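Local coordinates for protein nicotinate-nucleotide--dimethylbenzimidazole phosphoribosyltransferase (Thermus thermophilus, PDB 1J33) that probably catalyses phosphoribosyl transfer from nicotinate mononucleotide to 5,6-dimethylbenzimidazole, making alpha-ribazole 5'-phosphate for cobalamin biosynthesis, at residues 120-125 with 226-231; 277-282 with 297-302; 155-160 with 244-249. All blocks are in the same frame, centred on the assembly; numbering follows the deposited sequence.

The three contacts sit in and around a six-stranded parallel sheet, and none touches another. Contact 3 lies within the sheet, joining strands 157-163 and 247-249. Contact 1 packs a loop on the start of helix 228-242, whose far end leads into strand 247-249, so one helix connects contacts 1 and 3 although their centres are about 24 Å apart. Contact 2 ties two loops together at the boundary with the second subunit, its centre about 20 Å from that of contact 3. The predicted proton acceptor, E304, is about 10 Å, side chain to side chain, from both L300 of contact 2 and A159 of contact 3; contact 1 lies away from it.

Contact 1. Residues 120-125 with 226-231; sequences PGTANL and GGIELV
T122 and I228 make a buried loop-to-helix contact, with a water filling in beside them, at the C-terminal end of strand 47-54, an inner strand of the parallel sheet. The loop at 120-125 follows strand 113-115; across from it, the chain leaves one helix at G226, passes through G227 at the N-cap position and starts helix 228-242. The carbon contact is tight: T122 CG2 lies 3.3 Å from I228 CG1, closer than usual van der Waals distance, and the two side chains slide past one another in opposite directions. I228 CD1 reaches further along the loop, to 4.1 Å from the carbonyl carbon of G121. Beyond the loop, I228 also rests on A54 and on A139 of helix 133-152, so this one side chain joins sheet, helix and loop.

In the first helical turn G227 O accepts from V231 N at 3.1 Å. A side chain at G227 would run into E229 OE1, an oxygen of a carboxylate whose OE2 is bonded to H56 NE2. On the loop side, T122 is tied down through its backbone bond with D55, just past strand 47-54. Set between its own backbone N and carbonyl carbon (chi1 54°), OG1 of T122 is bonded to G57 N and meets the water at 2.6 Å; that water in turn donates to G226 O at 2.9 Å.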
loop_
_atom_site.group_PDB
_atom_site.type_symbol
_atom_site.label_atom_id
_atom_site.label_comp_id
_atom_site.label_asym_id
_atom_site.label_seq_id
_atom_site.Cartn_x
_atom_site.Cartn_y
_atom_site.Cartn_z
ATOM N N PRO A 120 25.080 6.030 27.233
ATOM C CA PRO A 120 25.331 6.932 26.105
ATOM C C PRO A 120 25.865 6.179 24.895
ATOM O O PRO A 120 27.069 6.147 24.656
ATOM C CB PRO A 120 26.349 7.917 26.674
ATOM C CG PRO A 120 27.136 7.050 27.619
ATOM C CD PRO A 120 26.042 6.276 28.324
ATOM N N GLY A 121 24.957 5.572 24.137
ATOM C CA GLY A 121 25.361 4.820 22.966
ATOM C C GLY A 121 26.039 3.531 23.382
ATOM O O GLY A 121 26.519 3.408 24.507
ATOM N N THR A 122 26.068 2.554 22.487
ATOM C CA THR A 122 26.719 1.288 22.790
ATOM C C THR A 122 28.222 1.462 22.601
ATOM O O THR A 122 28.679 2.500 22.120
ATOM C CB THR A 122 26.257 0.185 21.835
ATOM O OG1 THR A 122 26.445 0.626 20.488
ATOM C CG2 THR A 122 24.787 -0.148 22.061
ATOM N N ALA A 123 28.988 0.449 22.990
ATOM C CA ALA A 123 30.426 0.490 22.804
ATOM C C ALA A 123 30.620 0.074 21.350
ATOM O O ALA A 123 29.675 -0.397 20.709
ATOM C CB ALA A 123 31.114 -0.502 23.741
ATOM N N ASN A 124 31.825 0.252 20.824
ATOM C CA ASN A 124 32.108 -0.119 19.440
ATOM C C ASN A 124 31.927 -1.631 19.340
ATOM O O ASN A 124 32.709 -2.382 19.920
ATOM C CB ASN A 124 33.551 0.258 19.085
ATOM C CG ASN A 124 33.862 0.064 17.617
ATOM O OD1 ASN A 124 33.244 -0.760 16.943
ATOM N ND2 ASN A 124 34.840 0.813 17.113
ATOM N N LEU A 125 30.901 -2.077 18.613
ATOM C CA LEU A 125 30.630 -3.509 18.482
ATOM C C LEU A 125 31.723 -4.242 17.727
ATOM O O LEU A 125 31.873 -5.458 17.855
ATOM C CB LEU A 125 29.273 -3.747 17.798
ATOM C CG LEU A 125 29.071 -3.348 16.334
ATOM C CD1 LEU A 125 29.743 -4.358 15.421
ATOM C CD2 LEU A 125 27.581 -3.288 16.026
ATOM N N GLY A 226 24.515 -6.369 18.813
ATOM C CA GLY A 226 23.500 -5.439 18.354
ATOM C C GLY A 226 23.538 -4.000 18.826
ATOM O O GLY A 226 24.603 -3.415 19.045
ATOM N N GLY A 227 22.344 -3.431 18.971
ATOM C CA GLY A 227 22.217 -2.059 19.413
ATOM C C GLY A 227 21.164 -1.981 20.493
ATOM O O GLY A 227 20.255 -2.814 20.541
ATOM N N ILE A 228 21.279 -0.982 21.361
ATOM C CA ILE A 228 20.332 -0.824 22.451
ATOM C C ILE A 228 18.908 -0.650 21.939
ATOM O O ILE A 228 17.976 -1.218 22.504
ATOM C CB ILE A 228 20.690 0.387 23.328
ATOM C CG1 ILE A 228 22.100 0.210 23.893
ATOM C CG2 ILE A 228 19.671 0.534 24.452
ATOM C CD1 ILE A 228 22.652 1.454 24.555
ATOM N N GLU A 229 18.735 0.133 20.875
ATOM C CA GLU A 229 17.395 0.345 20.344
ATOM C C GLU A 229 16.865 -0.918 19.671
ATOM O O GLU A 229 15.659 -1.161 19.675
ATOM C CB GLU A 229 17.353 1.530 19.357
ATOM C CG GLU A 229 17.774 1.200 17.928
ATOM C CD GLU A 229 19.267 1.332 17.701
ATOM O OE1 GLU A 229 20.052 0.928 18.590
ATOM O OE2 GLU A 229 19.660 1.826 16.622
ATOM N N LEU A 230 17.753 -1.726 19.095
ATOM C CA LEU A 230 17.306 -2.956 18.442
ATOM C C LEU A 230 16.738 -3.900 19.497
ATOM O O LEU A 230 15.750 -4.595 19.250
ATOM C CB LEU A 230 18.462 -3.639 17.701
ATOM C CG LEU A 230 19.135 -2.851 16.573
ATOM C CD1 LEU A 230 20.175 -3.729 15.900
ATOM C CD2 LEU A 230 18.099 -2.401 15.548
ATOM N N VAL A 231 17.361 -3.926 20.674
ATOM C CA VAL A 231 16.880 -4.777 21.757
ATOM C C VAL A 231 15.568 -4.203 22.281
ATOM O O VAL A 231 14.639 -4.943 22.588
ATOM C CB VAL A 231 17.906 -4.864 22.917
ATOM C CG1 VAL A 231 17.314 -5.646 24.096
ATOM C CG2 VAL A 231 19.162 -5.554 22.433
HETATM O O HOH W 1 25.921 -0.866 18.418
#

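Contact 2. Residues 277-282 with 297-302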
loop_
_atom_site.group_PDB
_atom_site.type_symbol
_atom_site.label_atom_id
_atom_site.label_comp_id
_atom_site.label_asym_id
_atom_site.label_seq_id
_atom_site.Cartn_x
_atom_site.Cartn_y
_atom_site.Cartn_z
ATOM N N LEU A 277 9.045 -4.226 1.980
ATOM C CA LEU A 277 10.347 -4.816 1.706
ATOM C C LEU A 277 11.215 -3.598 1.402
ATOM O O LEU A 277 10.998 -2.910 0.407
ATOM C CB LEU A 277 10.299 -5.734 0.480
ATOM C CG LEU A 277 11.656 -6.336 0.085
ATOM C CD1 LEU A 277 12.146 -7.254 1.194
ATOM C CD2 LEU A 277 11.533 -7.105 -1.219
ATOM N N SER A 278 12.171 -3.297 2.272
ATOM C CA SER A 278 13.019 -2.139 2.033
ATOM C C SER A 278 14.080 -2.460 0.997
ATOM O O SER A 278 14.174 -3.588 0.500
ATOM C CB SER A 278 13.689 -1.673 3.329
ATOM O OG SER A 278 14.653 -2.612 3.769
ATOM N N ARG A 279 14.877 -1.453 0.678
ATOM C CA ARG A 279 15.949 -1.578 -0.297
ATOM C C ARG A 279 17.117 -2.379 0.291
ATOM O O ARG A 279 17.929 -2.949 -0.437
ATOM C CB ARG A 279 16.416 -0.178 -0.686
ATOM C CG ARG A 279 17.459 -0.111 -1.779
ATOM C CD ARG A 279 17.895 1.335 -1.944
ATOM N NE ARG A 279 16.746 2.212 -2.152
ATOM C CZ ARG A 279 16.735 3.512 -1.872
ATOM N NH1 ARG A 279 17.819 4.094 -1.371
ATOM N NH2 ARG A 279 15.635 4.226 -2.076
ATOM N N GLU A 280 17.192 -2.425 1.615
ATOM C CA GLU A 280 18.270 -3.141 2.289
ATOM C C GLU A 280 18.229 -4.622 1.906
ATOM O O GLU A 280 17.258 -5.324 2.186
ATOM C CB GLU A 280 18.125 -2.958 3.805
ATOM C CG GLU A 280 19.387 -3.203 4.629
ATOM C CD GLU A 280 20.578 -2.370 4.171
ATOM O OE1 GLU A 280 21.324 -2.843 3.293
ATOM O OE2 GLU A 280 20.766 -1.245 4.681
ATOM N N PRO A 281 19.290 -5.115 1.246
ATOM C CA PRO A 281 19.385 -6.514 0.814
ATOM C C PRO A 281 19.063 -7.521 1.911
ATOM O O PRO A 281 18.371 -8.508 1.672
ATOM C CB PRO A 281 20.834 -6.624 0.332
ATOM C CG PRO A 281 21.084 -5.265 -0.233
ATOM C CD PRO A 281 20.489 -4.362 0.832
ATOM N N GLY A 282 19.563 -7.259 3.114
ATOM C CA GLY A 282 19.324 -8.158 4.229
ATOM C C GLY A 282 17.871 -8.307 4.645
ATOM O O GLY A 282 17.500 -9.295 5.278
ATOM N N ASP A 297 6.057 -2.499 -1.435
ATOM C CA ASP A 297 7.407 -2.523 -1.983
ATOM C C ASP A 297 7.538 -1.214 -2.741
ATOM O O ASP A 297 7.251 -1.139 -3.942
ATOM C CB ASP A 297 7.634 -3.688 -2.941
ATOM C CG ASP A 297 9.106 -3.848 -3.297
ATOM O OD1 ASP A 297 9.779 -2.815 -3.480
ATOM O OD2 ASP A 297 9.592 -4.992 -3.389
ATOM N N LEU A 298 7.963 -0.181 -2.023
ATOM C CA LEU A 298 8.101 1.149 -2.593
ATOM C C LEU A 298 9.554 1.616 -2.590
ATOM O O LEU A 298 9.834 2.812 -2.637
ATOM C CB LEU A 298 7.218 2.114 -1.797
ATOM C CG LEU A 298 5.735 1.720 -1.791
ATOM C CD1 LEU A 298 4.978 2.414 -0.657
ATOM C CD2 LEU A 298 5.137 2.082 -3.139
ATOM N N ASP A 299 10.478 0.661 -2.529
ATOM C CA ASP A 299 11.901 0.975 -2.526
ATOM C C ASP A 299 12.291 1.936 -1.399
ATOM O O ASP A 299 13.182 2.777 -1.565
ATOM C CB ASP A 299 12.301 1.564 -3.885
ATOM C CG ASP A 299 13.797 1.765 -4.018
ATOM O OD1 ASP A 299 14.547 0.819 -3.697
ATOM O OD2 ASP A 299 14.220 2.864 -4.446
ATOM N N LEU A 300 11.631 1.800 -0.249
ATOM C CA LEU A 300 11.925 2.646 0.900
ATOM C C LEU A 300 13.228 2.219 1.576
ATOM O O LEU A 300 13.580 1.037 1.582
ATOM C CB LEU A 300 10.778 2.585 1.920
ATOM C CG LEU A 300 9.374 2.860 1.379
ATOM C CD1 LEU A 300 8.379 2.776 2.512
ATOM C CD2 LEU A 300 9.321 4.234 0.716
ATOM N N ALA A 301 13.935 3.191 2.146
ATOM C CA ALA A 301 15.199 2.931 2.829
ATOM C C ALA A 301 15.408 3.923 3.971
ATOM O O ALA A 301 16.537 4.307 4.257
ATOM C CB ALA A 301 16.353 3.044 1.838
ATOM N N LEU A 302 14.329 4.322 4.635
ATOM C CA LEU A 302 14.437 5.306 5.707
ATOM C C LEU A 302 14.411 4.775 7.137
ATOM O O LEU A 302 15.302 5.079 7.928
ATOM C CB LEU A 302 13.347 6.374 5.537
ATOM C CG LEU A 302 13.318 7.533 6.545
ATOM C CD1 LEU A 302 14.667 8.234 6.588
ATOM C CD2 LEU A 302 12.232 8.523 6.145
HETATM O O HOH W 2 9.593 -0.405 0.478
HETATM O O HOH W 3 12.191 -2.372 -2.017
#
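R279 crosses D299 at a slant, and nearly every atom of its side chain from CB on meets the acid, joining the loop before helix 281-290 to the loop that runs on toward helix 306-321. The backbones meet first: R279 N donates to L300 O at 2.9 Å, and S278 CB sits against the same oxygen. From there CB, CG and CD of R279 pass D299 OD1, with CG coming to 3.6 Å. CG stands anti to the backbone N (chi1 -175°), and a bend at chi3 (-53°) turns the guanidinium over the acid. NE then reaches D299 OD1 at 3.0 Å in a nearly straight bond lying in the guanidinium plane. NH2 reaches D299 OD2 at 3.1 Å and D299 O at 2.9 Å. This is a side-on, two-nitrogen grip, but not a coplanar one: the flat groups are turned 38° apart, and both carboxylate oxygens are met from above their plane. A301 CB lies over the centre of one guanidinium face, 3.7 Å from NH1.

NH2 also donates to R21 O of the second subunit; its two bonds to D299 are both bent, as when N-H groups are shared among three acceptors. With a leucine here, D299 would probably be left without its countercharge and R21 O of the second subunit without this donor. Lower down, two waters bridge the loops: one joins L277 O to L298 N and L300 N, the other donates to L277 O and to D297 OD1. Polar bonds and water, rather than a greasy core, thus fasten 277-282 to 297-302 and to the second subunit, and the chain reaches the predicted proton acceptor E304 just beyond L302.

Contact 3. Residues 155-160 with 244-249; sequences ATLLAA and GLPLVL
L158 O is gripped twice from the neighbouring strand: V248 N donates to L158 O at 2.9 Å, and L247 CA approaches L158 O at 3.4 Å in a CA-H...O contact. On its other side the same residue donates, L158 N to P246 O at 3.2 Å, in a nearly straight bond. Both bonds of L158 therefore straddle L247, the pattern of parallel beta pairing, here inside the six-stranded sheet between strands 157-163 and 247-249. The short strand segments run the same way, 32° apart. P246 has no N-H to give, and its CD instead sits 3.1 Å from T156 O.

L157 CD2 presses on P246 CB at 3.4 Å, tighter than usual, the two side chains crossing at about a right angle. L158 CB meets L247 CD2 at 4.1 Å on the sheet face covered by helix 228-242. A159 and V248 point to the other face, against helix 306-321, which follows E304. On the other side of its strand, the backbone of A159 bonds to A48 and V50 of strand 47-54. Buried peptide groups are thus paid for by strand pairing, while aliphatic side chains on both faces pack against helices 228-242 and 306-321.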
loop_
_atom_site.group_PDB
_atom_site.type_symbol
_atom_site.label_atom_id
_atom_site.label_comp_id
_atom_site.label_asym_id
_atom_site.label_seq_id
_atom_site.Cartn_x
_atom_site.Cartn_y
_atom_site.Cartn_z
ATOM N N ALA A 155 -3.897 1.694 21.531
ATOM C CA ALA A 155 -3.340 1.125 20.305
ATOM C C ALA A 155 -4.016 -0.198 19.950
ATOM O O ALA A 155 -4.160 -1.061 20.806
ATOM C CB ALA A 155 -1.849 0.910 20.468
ATOM N N THR A 156 -4.434 -0.347 18.693
ATOM C CA THR A 156 -5.063 -1.584 18.219
ATOM C C THR A 156 -4.104 -2.301 17.260
ATOM O O THR A 156 -4.273 -3.485 16.976
ATOM C CB THR A 156 -6.399 -1.325 17.467
ATOM O OG1 THR A 156 -6.160 -0.496 16.325
ATOM C CG2 THR A 156 -7.408 -0.661 18.377
ATOM N N LEU A 157 -3.118 -1.556 16.757
ATOM C CA LEU A 157 -2.074 -2.061 15.852
ATOM C C LEU A 157 -0.777 -1.459 16.378
ATOM O O LEU A 157 -0.742 -0.276 16.691
ATOM C CB LEU A 157 -2.281 -1.566 14.415
ATOM C CG LEU A 157 -3.381 -2.162 13.547
ATOM C CD1 LEU A 157 -3.370 -1.470 12.191
ATOM C CD2 LEU A 157 -3.156 -3.662 13.380
ATOM N N LEU A 158 0.290 -2.248 16.453
ATOM C CA LEU A 158 1.546 -1.737 16.987
ATOM C C LEU A 158 2.758 -1.933 16.081
ATOM O O LEU A 158 3.062 -3.046 15.655
ATOM C CB LEU A 158 1.832 -2.386 18.346
ATOM C CG LEU A 158 3.099 -1.963 19.098
ATOM C CD1 LEU A 158 2.987 -0.505 19.516
ATOM C CD2 LEU A 158 3.273 -2.850 20.333
ATOM N N ALA A 159 3.450 -0.836 15.806
ATOM C CA ALA A 159 4.646 -0.864 14.981
ATOM C C ALA A 159 5.811 -0.384 15.825
ATOM O O ALA A 159 5.620 0.259 16.858
ATOM C CB ALA A 159 4.478 0.050 13.784
ATOM N N ALA A 160 7.019 -0.707 15.393
ATOM C CA ALA A 160 8.214 -0.256 16.084
ATOM C C ALA A 160 8.983 0.536 15.038
ATOM O O ALA A 160 8.869 0.255 13.840
ATOM C CB ALA A 160 9.040 -1.445 16.567
ATOM N N GLY A 244 -1.397 -9.605 22.705
ATOM C CA GLY A 244 -2.215 -10.138 21.626
ATOM C C GLY A 244 -2.624 -9.174 20.523
ATOM O O GLY A 244 -3.713 -9.303 19.956
ATOM N N LEU A 245 -1.767 -8.210 20.206
ATOM C CA LEU A 245 -2.081 -7.251 19.151
ATOM C C LEU A 245 -1.378 -7.622 17.852
ATOM O O LEU A 245 -0.406 -8.381 17.857
ATOM C CB LEU A 245 -1.617 -5.842 19.539
ATOM C CG LEU A 245 -2.229 -5.079 20.712
ATOM C CD1 LEU A 245 -1.591 -3.696 20.773
ATOM C CD2 LEU A 245 -3.733 -4.957 20.530
ATOM N N PRO A 246 -1.878 -7.105 16.714
ATOM C CA PRO A 246 -1.265 -7.379 15.410
ATOM C C PRO A 246 0.003 -6.524 15.430
ATOM O O PRO A 246 -0.046 -5.364 15.843
ATOM C CB PRO A 246 -2.290 -6.832 14.411
ATOM C CG PRO A 246 -3.580 -6.818 15.182
ATOM C CD PRO A 246 -3.147 -6.378 16.551
ATOM N N LEU A 247 1.125 -7.078 14.994
ATOM C CA LEU A 247 2.387 -6.342 15.025
ATOM C C LEU A 247 2.880 -6.080 13.614
ATOM O O LEU A 247 2.902 -6.981 12.781
ATOM C CB LEU A 247 3.422 -7.147 15.811
ATOM C CG LEU A 247 2.886 -7.634 17.165
ATOM C CD1 LEU A 247 3.896 -8.568 17.811
ATOM C CD2 LEU A 247 2.581 -6.442 18.066
ATOM N N VAL A 248 3.288 -4.843 13.361
ATOM C CA VAL A 248 3.736 -4.448 12.036
ATOM C C VAL A 248 5.230 -4.166 11.966
ATOM O O VAL A 248 5.769 -3.399 12.766
ATOM C CB VAL A 248 2.972 -3.200 11.568
ATOM C CG1 VAL A 248 3.221 -2.965 10.086
ATOM C CG2 VAL A 248 1.482 -3.375 11.844
ATOM N N LEU A 249 5.887 -4.793 10.995
ATOM C CA LEU A 249 7.324 -4.640 10.794
ATOM C C LEU A 249 7.673 -3.481 9.873
ATOM O O LEU A 249 6.959 -3.201 8.905
ATOM C CB LEU A 249 7.914 -5.917 10.187
ATOM C CG LEU A 249 7.796 -7.233 10.957
ATOM C CD1 LEU A 249 8.253 -8.387 10.077
ATOM C CD2 LEU A 249 8.634 -7.159 12.217
#